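Local coordinates for dinitrogenase iron-molybdenum cofactor biosynthesis domain-containing protein (Pyrococcus horikoshii, PDB 2YX6) that probably binds nucleotides such as ADP and belongs to the dinitrogenase iron-molybdenum cofactor biosynthesis domain family, at the interface of chains A and B. Sequence-based numbering; all coordinates share one arbitrary frame. Chains: chain A/B, Hypothetical protein PH0822.

Contact 1: the interface of chains A and B. Residues chain A 65-66, 84, 86, 88; chain B 1, 66, 86, 88, 102.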
ATOM      1  N   LYS A  65       7.858   2.839   1.278  1.00 21.36           N
ATOM      2  CA  LYS A  65       6.834   2.951   0.246  1.00 20.12           C
ATOM      3  C   LYS A  65       5.541   2.323   0.734  1.00 19.07           C
ATOM      4  O   LYS A  65       4.492   2.504   0.141  1.00 17.68           O
ATOM      5  CB  LYS A  65       7.301   2.246  -1.046  1.00 23.92           C
ATOM      6  CG  LYS A  65       8.652   2.795  -1.589  1.00 27.23           C
ATOM      7  CD  LYS A  65       8.651   2.825  -3.123  1.00 37.00           C
ATOM      8  CE  LYS A  65       7.661   3.848  -3.641  1.00 41.45           C
ATOM      9  NZ  LYS A  65       7.988   5.179  -3.021  1.00 46.53           N
ATOM     10  N   ILE A  66       5.626   1.608   1.850  1.00 16.42           N
ATOM     11  CA  ILE A  66       4.426   1.066   2.492  1.00 16.70           C
ATOM     12  C   ILE A  66       4.441   1.386   3.985  1.00 16.11           C
ATOM     13  O   ILE A  66       5.453   1.344   4.622  1.00 16.78           O
ATOM     14  CB  ILE A  66       4.311  -0.476   2.302  1.00 15.81           C
ATOM     15  CG1 ILE A  66       4.232  -0.791   0.814  1.00 16.96           C
ATOM     16  CG2 ILE A  66       3.076  -1.031   3.079  1.00 14.78           C
ATOM     17  CD1 ILE A  66       3.808  -2.213   0.501  1.00 20.93           C
ATOM     18  N   GLY A  84       2.608   8.753  -3.098  1.00 18.81           N
ATOM     19  CA  GLY A  84       2.864   7.451  -3.776  1.00 18.84           C
ATOM     20  C   GLY A  84       3.166   6.431  -2.709  1.00 18.51           C
ATOM     21  O   GLY A  84       3.862   5.445  -2.975  1.00 21.10           O
ATOM     22  N   SER A  86       1.555   3.752   0.190  1.00 16.59           N
ATOM     23  CA  SER A  86       0.366   2.943   0.447  1.00 17.82           C
ATOM     24  C   SER A  86       0.290   2.742   1.908  1.00 16.09           C
ATOM     25  O   SER A  86       1.306   2.579   2.541  1.00 17.79           O
ATOM     26  CB  SER A  86       0.526   1.547  -0.199  1.00 16.91           C
ATOM     27  OG  SER A  86       0.625   1.785  -1.581  1.00 24.38           O
ATOM     28  N   VAL A  88      -1.561   0.480   5.113  1.00 14.96           N
ATOM     29  CA  VAL A  88      -2.418  -0.617   5.574  1.00 16.50           C
ATOM     30  C   VAL A  88      -2.885  -0.291   7.004  1.00 17.07           C
ATOM     31  O   VAL A  88      -2.044   0.036   7.869  1.00 17.73           O
ATOM     32  CB  VAL A  88      -1.662  -2.002   5.590  1.00 14.92           C
ATOM     33  CG1 VAL A  88      -2.639  -3.143   6.044  1.00 18.37           C
ATOM     34  CG2 VAL A  88      -1.090  -2.303   4.220  1.00 15.82           C
TER
ATOM     35  N   MET B   1       9.017  -3.214  -7.368  1.00 29.30           N
ATOM     36  CA  MET B   1       8.056  -4.190  -6.888  1.00 27.81           C
ATOM     37  C   MET B   1       6.979  -4.258  -7.950  1.00 25.63           C
ATOM     38  O   MET B   1       7.067  -3.569  -8.962  1.00 25.30           O
ATOM     39  CB  MET B   1       7.527  -3.703  -5.548  1.00 29.74           C
ATOM     40  CG  MET B   1       6.399  -2.687  -5.610  1.00 35.16           C
ATOM     41  SD  MET B   1       6.898  -1.262  -6.549  1.00 48.96           S
ATOM     42  CE  MET B   1       7.284  -0.100  -5.217  1.00 48.58           C
ATOM     43  N   ILE B  66       1.107  -4.100  -4.429  1.00 16.42           N
ATOM     44  CA  ILE B  66       0.367  -2.840  -4.328  1.00 16.70           C
ATOM     45  C   ILE B  66      -0.701  -2.771  -5.418  1.00 16.11           C
ATOM     46  O   ILE B  66      -0.493  -3.181  -6.523  1.00 16.78           O
ATOM     47  CB  ILE B  66       1.306  -1.603  -4.454  1.00 15.81           C
ATOM     48  CG1 ILE B  66       2.331  -1.639  -3.329  1.00 16.96           C
ATOM     49  CG2 ILE B  66       0.472  -0.283  -4.438  1.00 14.78           C
ATOM     50  CD1 ILE B  66       3.101  -0.344  -3.148  1.00 20.93           C
ATOM     51  N   SER B  86      -1.410  -3.805  -0.245  1.00 16.59           N
ATOM     52  CA  SER B  86      -1.760  -2.427   0.087  1.00 17.82           C
ATOM     53  C   SER B  86      -2.558  -1.902  -1.039  1.00 16.09           C
ATOM     54  O   SER B  86      -2.275  -2.220  -2.169  1.00 17.79           O
ATOM     55  CB  SER B  86      -0.480  -1.564   0.181  1.00 16.91           C
ATOM     56  OG  SER B  86       0.263  -2.114   1.240  1.00 24.38           O
ATOM     57  N   VAL B  88      -4.199   1.653  -2.906  1.00 14.96           N
ATOM     58  CA  VAL B  88      -4.320   3.111  -2.993  1.00 16.50           C
ATOM     59  C   VAL B  88      -5.622   3.440  -3.745  1.00 17.07           C
ATOM     60  O   VAL B  88      -5.857   2.889  -4.842  1.00 17.73           O
ATOM     61  CB  VAL B  88      -3.109   3.768  -3.762  1.00 14.92           C
ATOM     62  CG1 VAL B  88      -3.267   5.329  -3.781  1.00 18.37           C
ATOM     63  CG2 VAL B  88      -1.799   3.373  -3.113  1.00 15.82           C
ATOM     64  N   PHE B 102       3.324   7.845  -9.673  1.00 21.90           N
ATOM     65  CA  PHE B 102       3.597   6.945  -8.568  1.00 21.64           C
ATOM     66  C   PHE B 102       5.125   6.848  -8.224  1.00 21.81           C
ATOM     67  O   PHE B 102       5.569   7.056  -7.080  1.00 20.67           O
ATOM     68  CB  PHE B 102       2.961   5.572  -8.895  1.00 21.54           C
ATOM     69  CG  PHE B 102       3.077   4.585  -7.765  1.00 23.76           C
ATOM     70  CD1 PHE B 102       2.210   4.664  -6.668  1.00 23.21           C
ATOM     71  CD2 PHE B 102       4.106   3.619  -7.767  1.00 21.29           C
ATOM     72  CE1 PHE B 102       2.358   3.757  -5.576  1.00 24.57           C
ATOM     73  CE2 PHE B 102       4.254   2.741  -6.707  1.00 23.33           C
ATOM     74  CZ  PHE B 102       3.383   2.812  -5.611  1.00 23.84           C
TER
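One isoleucine and one serine of each chain meet their twins across the two-fold axis at the middle of this interface. A:Ile66 and B:Ile66 reach toward each other tip to tip, the CG1 methylene of A:Ile66 lying 4.1 Å from the CD1 methyl of B:Ile66; branched at CB, A:Ile66 sets its short arm, CG2, against OG of B:Ser86, while the CD1 tip of its long arm reaches both the twin isoleucine and that same hydroxyl. The beta-carbons of A:Ser86 and B:Ser86 press together at 3.3 Å (CB to CB), tighter than ordinary van der Waals contact, an approach that serine's small side chain allows. Each serine has OG anti to its carbonyl carbon and beside the backbone N (chi1 -63°), which carries the hydroxyl across into apolar surroundings. OG of A:Ser86 touches the CG2 methyl of B:Val88 at 3.3 Å and the CG2 methyl of B:Ile66 at 3.5 Å. These are packing contacts, and no hydrogen bond joins the two chains in this patch. Valine suits its place because its branching sends CG2, set anti to the carbonyl carbon, to the partner's serine hydroxyl and gives it an apolar surface.

Farther out, the ring of B:Phe102, with CG anti to the backbone N (chi1 -175°), comes against the backbone of A:Gly84. CE1 of B:Phe102 is 3.4 Å from the carbonyl O of A:Gly84, and CD1 of the same ring is 4.1 Å from CA of A:Gly84. Without a side chain, A:Gly84 adopts a positive phi (75°) and lets the ring approach the main chain directly. An alanine at B:Phe102 would remove the ring and would probably loosen the packing against this loop. At the charged rim, the bent A:Lys65 chain crosses B:Met1 at about a right angle, CD to CE 3.8 Å, although the methionine is poorly ordered. The patch probably helps hold two copies together by close shape matching, if the deposited dimer is the working form.

Contact 2: the interface of chains A and B. Residues chain A 88-89, 105-107, 109, 111; chain B 75, 78, 81-84.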
ATOM      1  N   VAL A  88      -1.561   0.480   5.113  1.00 14.96           N
ATOM      2  CA  VAL A  88      -2.418  -0.617   5.574  1.00 16.50           C
ATOM      3  C   VAL A  88      -2.885  -0.291   7.004  1.00 17.07           C
ATOM      4  O   VAL A  88      -2.044   0.036   7.869  1.00 17.73           O
ATOM      5  CB  VAL A  88      -1.662  -2.002   5.590  1.00 14.92           C
ATOM      6  CG1 VAL A  88      -2.639  -3.143   6.044  1.00 18.37           C
ATOM      7  CG2 VAL A  88      -1.090  -2.303   4.220  1.00 15.82           C
ATOM      8  N   THR A  89      -4.214  -0.310   7.213  1.00 17.68           N
ATOM      9  CA  THR A  89      -4.831   0.010   8.511  1.00 18.22           C
ATOM     10  C   THR A  89      -5.335  -1.247   9.162  1.00 20.48           C
ATOM     11  O   THR A  89      -5.456  -2.262   8.502  1.00 18.99           O
ATOM     12  CB  THR A  89      -6.029   0.982   8.351  1.00 19.60           C
ATOM     13  OG1 THR A  89      -7.067   0.354   7.575  1.00 13.07           O
ATOM     14  CG2 THR A  89      -5.573   2.266   7.664  1.00 16.46           C
ATOM     15  N   GLY A 105       1.622 -13.129   3.248  1.00 26.16           N
ATOM     16  CA  GLY A 105       0.240 -12.953   2.758  1.00 26.72           C
ATOM     17  C   GLY A 105      -0.889 -13.255   3.724  1.00 27.49           C
ATOM     18  O   GLY A 105      -2.060 -13.322   3.293  1.00 29.79           O
ATOM     19  N   LYS A 106      -0.577 -13.345   5.027  1.00 26.45           N
ATOM     20  CA  LYS A 106      -1.547 -13.639   6.100  1.00 25.94           C
ATOM     21  C   LYS A 106      -1.531 -12.591   7.234  1.00 25.69           C
ATOM     22  O   LYS A 106      -1.176 -12.865   8.420  1.00 26.11           O
ATOM     23  CB  LYS A 106      -1.299 -15.034   6.726  1.00 25.89           C
ATOM     24  CG  LYS A 106      -2.164 -16.173   6.099  1.00 30.28           C
ATOM     25  CD  LYS A 106      -1.354 -17.487   6.026  1.00 34.11           C
ATOM     26  CE  LYS A 106      -1.050 -17.834   4.552  1.00 34.26           C
ATOM     27  NZ  LYS A 106      -2.322 -18.156   3.788  1.00 30.24           N
ATOM     28  N   LEU A 107      -1.933 -11.382   6.901  1.00 24.33           N
ATOM     29  CA  LEU A 107      -1.847 -10.351   7.884  1.00 25.24           C
ATOM     30  C   LEU A 107      -3.138 -10.465   8.680  1.00 25.33           C
ATOM     31  O   LEU A 107      -4.185 -10.776   8.099  1.00 25.22           O
ATOM     32  CB  LEU A 107      -1.689  -9.005   7.166  1.00 24.91           C
ATOM     33  CG  LEU A 107      -0.797  -7.969   7.788  1.00 23.22           C
ATOM     34  CD1 LEU A 107       0.444  -8.673   8.090  1.00 22.55           C
ATOM     35  CD2 LEU A 107      -0.553  -6.853   6.798  1.00 21.76           C
ATOM     36  N   ILE A 109      -5.931  -8.515  10.520  1.00 25.62           N
ATOM     37  CA  ILE A 109      -6.453  -7.123  10.501  1.00 25.36           C
ATOM     38  C   ILE A 109      -7.594  -6.937  11.472  1.00 25.37           C
ATOM     39  O   ILE A 109      -8.506  -7.758  11.507  1.00 24.93           O
ATOM     40  CB  ILE A 109      -7.015  -6.747   9.069  1.00 25.04           C
ATOM     41  CG1 ILE A 109      -5.929  -6.904   7.971  1.00 24.42           C
ATOM     42  CG2 ILE A 109      -7.586  -5.349   9.072  1.00 23.64           C
ATOM     43  CD1 ILE A 109      -4.593  -6.309   8.358  1.00 24.21           C
ATOM     44  N   TYR A 111     -10.667  -5.389  11.756  1.00 27.69           N
ATOM     45  CA  TYR A 111     -11.655  -4.770  10.886  1.00 30.65           C
ATOM     46  C   TYR A 111     -12.341  -3.621  11.575  1.00 30.94           C
ATOM     47  O   TYR A 111     -12.836  -2.713  10.899  1.00 31.15           O
ATOM     48  CB  TYR A 111     -12.710  -5.788  10.392  1.00 32.50           C
ATOM     49  CG  TYR A 111     -12.104  -6.938   9.630  1.00 35.40           C
ATOM     50  CD1 TYR A 111     -11.849  -6.828   8.273  1.00 40.93           C
ATOM     51  CD2 TYR A 111     -11.761  -8.118  10.263  1.00 39.21           C
ATOM     52  CE1 TYR A 111     -11.281  -7.877   7.540  1.00 41.70           C
ATOM     53  CE2 TYR A 111     -11.177  -9.197   9.539  1.00 41.73           C
ATOM     54  CZ  TYR A 111     -10.942  -9.056   8.177  1.00 40.33           C
ATOM     55  OH  TYR A 111     -10.352 -10.072   7.448  1.00 39.62           O
TER
ATOM     56  N   ARG B  75     -14.683  -3.830   2.063  1.00 24.90           N
ATOM     57  CA  ARG B  75     -14.466  -5.256   2.216  1.00 24.13           C
ATOM     58  C   ARG B  75     -13.308  -5.769   1.357  1.00 22.72           C
ATOM     59  O   ARG B  75     -12.519  -6.582   1.854  1.00 23.01           O
ATOM     60  CB  ARG B  75     -15.748  -6.005   1.850  1.00 25.21           C
ATOM     61  CG  ARG B  75     -15.697  -7.478   2.150  1.00 28.03           C
ATOM     62  CD  ARG B  75     -15.586  -7.741   3.654  1.00 34.13           C
ATOM     63  NE  ARG B  75     -15.070  -9.098   3.951  1.00 32.95           N
ATOM     64  CZ  ARG B  75     -13.771  -9.433   4.049  1.00 35.54           C
ATOM     65  NH1 ARG B  75     -13.424 -10.692   4.334  1.00 33.98           N
ATOM     66  NH2 ARG B  75     -12.813  -8.538   3.851  1.00 30.52           N
ATOM     67  N   GLU B  78     -10.054  -4.523   2.773  1.00 18.61           N
ATOM     68  CA  GLU B  78      -9.683  -5.328   3.955  1.00 20.26           C
ATOM     69  C   GLU B  78      -9.155  -6.738   3.569  1.00 19.35           C
ATOM     70  O   GLU B  78      -8.154  -7.243   4.120  1.00 19.03           O
ATOM     71  CB  GLU B  78     -10.886  -5.450   4.889  1.00 21.37           C
ATOM     72  CG  GLU B  78     -11.170  -4.167   5.615  1.00 25.68           C
ATOM     73  CD  GLU B  78     -12.526  -4.200   6.292  1.00 31.38           C
ATOM     74  OE1 GLU B  78     -13.337  -5.078   5.969  1.00 30.24           O
ATOM     75  OE2 GLU B  78     -12.775  -3.356   7.157  1.00 31.04           O
ATOM     76  N   ASN B  81      -5.665  -6.328   2.349  1.00 18.94           N
ATOM     77  CA  ASN B  81      -4.841  -6.097   3.471  1.00 19.12           C
ATOM     78  C   ASN B  81      -4.535  -7.387   4.239  1.00 19.27           C
ATOM     79  O   ASN B  81      -3.402  -7.597   4.691  1.00 20.84           O
ATOM     80  CB  ASN B  81      -5.546  -5.057   4.351  1.00 18.15           C
ATOM     81  CG  ASN B  81      -5.386  -3.617   3.813  1.00 20.81           C
ATOM     82  OD1 ASN B  81      -4.756  -3.364   2.764  1.00 15.59           O
ATOM     83  ND2 ASN B  81      -5.997  -2.685   4.523  1.00 17.91           N
ATOM     84  N   SER B  82      -5.506  -8.288   4.310  1.00 19.89           N
ATOM     85  CA  SER B  82      -5.319  -9.535   5.022  1.00 19.49           C
ATOM     86  C   SER B  82      -4.300 -10.391   4.259  1.00 19.59           C
ATOM     87  O   SER B  82      -3.642 -11.247   4.861  1.00 20.61           O
ATOM     88  CB  SER B  82      -6.650 -10.260   5.201  1.00 20.00           C
ATOM     89  OG  SER B  82      -7.012 -10.904   3.975  1.00 25.34           O
ATOM     90  N   LEU B  83      -4.165 -10.158   2.959  1.00 19.13           N
ATOM     91  CA  LEU B  83      -3.215 -10.870   2.084  1.00 18.21           C
ATOM     92  C   LEU B  83      -1.892 -10.101   1.946  1.00 19.52           C
ATOM     93  O   LEU B  83      -1.020 -10.407   1.088  1.00 20.37           O
ATOM     94  CB  LEU B  83      -3.867 -11.026   0.731  1.00 18.96           C
ATOM     95  CG  LEU B  83      -5.111 -11.945   0.663  1.00 17.07           C
ATOM     96  CD1 LEU B  83      -5.448 -12.054  -0.811  1.00 20.00           C
ATOM     97  CD2 LEU B  83      -4.896 -13.357   1.290  1.00 18.16           C
ATOM     98  N   GLY B  84      -1.744  -9.072   2.767  1.00 18.81           N
ATOM     99  CA  GLY B  84      -0.446  -8.346   2.849  1.00 18.84           C
ATOM    100  C   GLY B  84      -0.326  -7.483   1.621  1.00 18.51           C
ATOM    101  O   GLY B  84       0.790  -7.167   1.193  1.00 21.10           O
TER
HETATM  102  O   HOH W   1      -4.717 -13.044   7.251  1.00 26.82           O
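Backbone meets backbone where the amide N of A:Leu107 donates a hydrogen bond to the carbonyl O of B:Ser82 at 2.7 Å, with 148° at the hydrogen. The donor stands above the carbonyl plane, 34° out of it, rather than on a lone pair. A water reinforces the link, lying 2.5 Å from the carbonyl O of A:Leu107 and 3.2 Å from O of B:Ser82, so the serine carbonyl receives both an amide and a water. O of B:Ser82 also lies 3.0 Å from the carbonyl O of A:Gly105; both can only accept, so the pair is a clash, which the amide bond and the water may offset.

Van der Waals packing forms the second group. CB and CD2 of A:Leu107 pack against the carbonyl O of B:Asn81, while A:Ile109, with CG1 anti to its carbonyl carbon, brings that methylene to 4.0 Å from CA of B:Ser82. A leucine and an isoleucine suit these places by covering the end of a helix with aliphatic surface. B:Asn81, part of the ADP-binding site, meets A:Val88 tip to tip: the valine's other methyl, CG1 of A:Val88, is 3.6 Å from CG of B:Asn81, the amide carbon. Its amide is thus packed against carbon across the interface, and nucleotide binding and dimer contact may influence one another.

The third kind of contact sets an aromatic against an acid. The extended B:Glu78 crosses A:Tyr111 obliquely, its carboxylate carbon CD in plane at the ring edge, 3.4 Å from CD1, with the two planes 75° apart. The weakly positive rim of a tyrosine would suit a carboxylate, and the aliphatic part of the glutamate also packs there, CB of B:Glu78 being 3.6 Å from CE1 of A:Tyr111.

In the fold, B:Glu78, B:Asn81 and B:Ser82 run from the middle to the C-terminal end of helix 74-82 of chain B, clasped by the loop that follows helix 95-103 of chain A.

The C-alpha centres of contact 1 and contact 2 lie about 13 Å apart, and A:Val88, at the end of strand 86-88, belongs to both, one methyl turned to each. Contact 1 gathers strands 66-68 and 86-88 around the two-fold axis, whereas contact 2 runs from that strand toward the C-terminal segment of one chain and helix 74-82 of the other. Because the interface is symmetric, contact 2 recurs with the chains exchanged, so the central packing is flanked by two such clasps. Together they are consistent with a two-fold dimer, if the deposited assembly is the biological one, and they place an ADP-site residue, B:Asn81, against the partner chain.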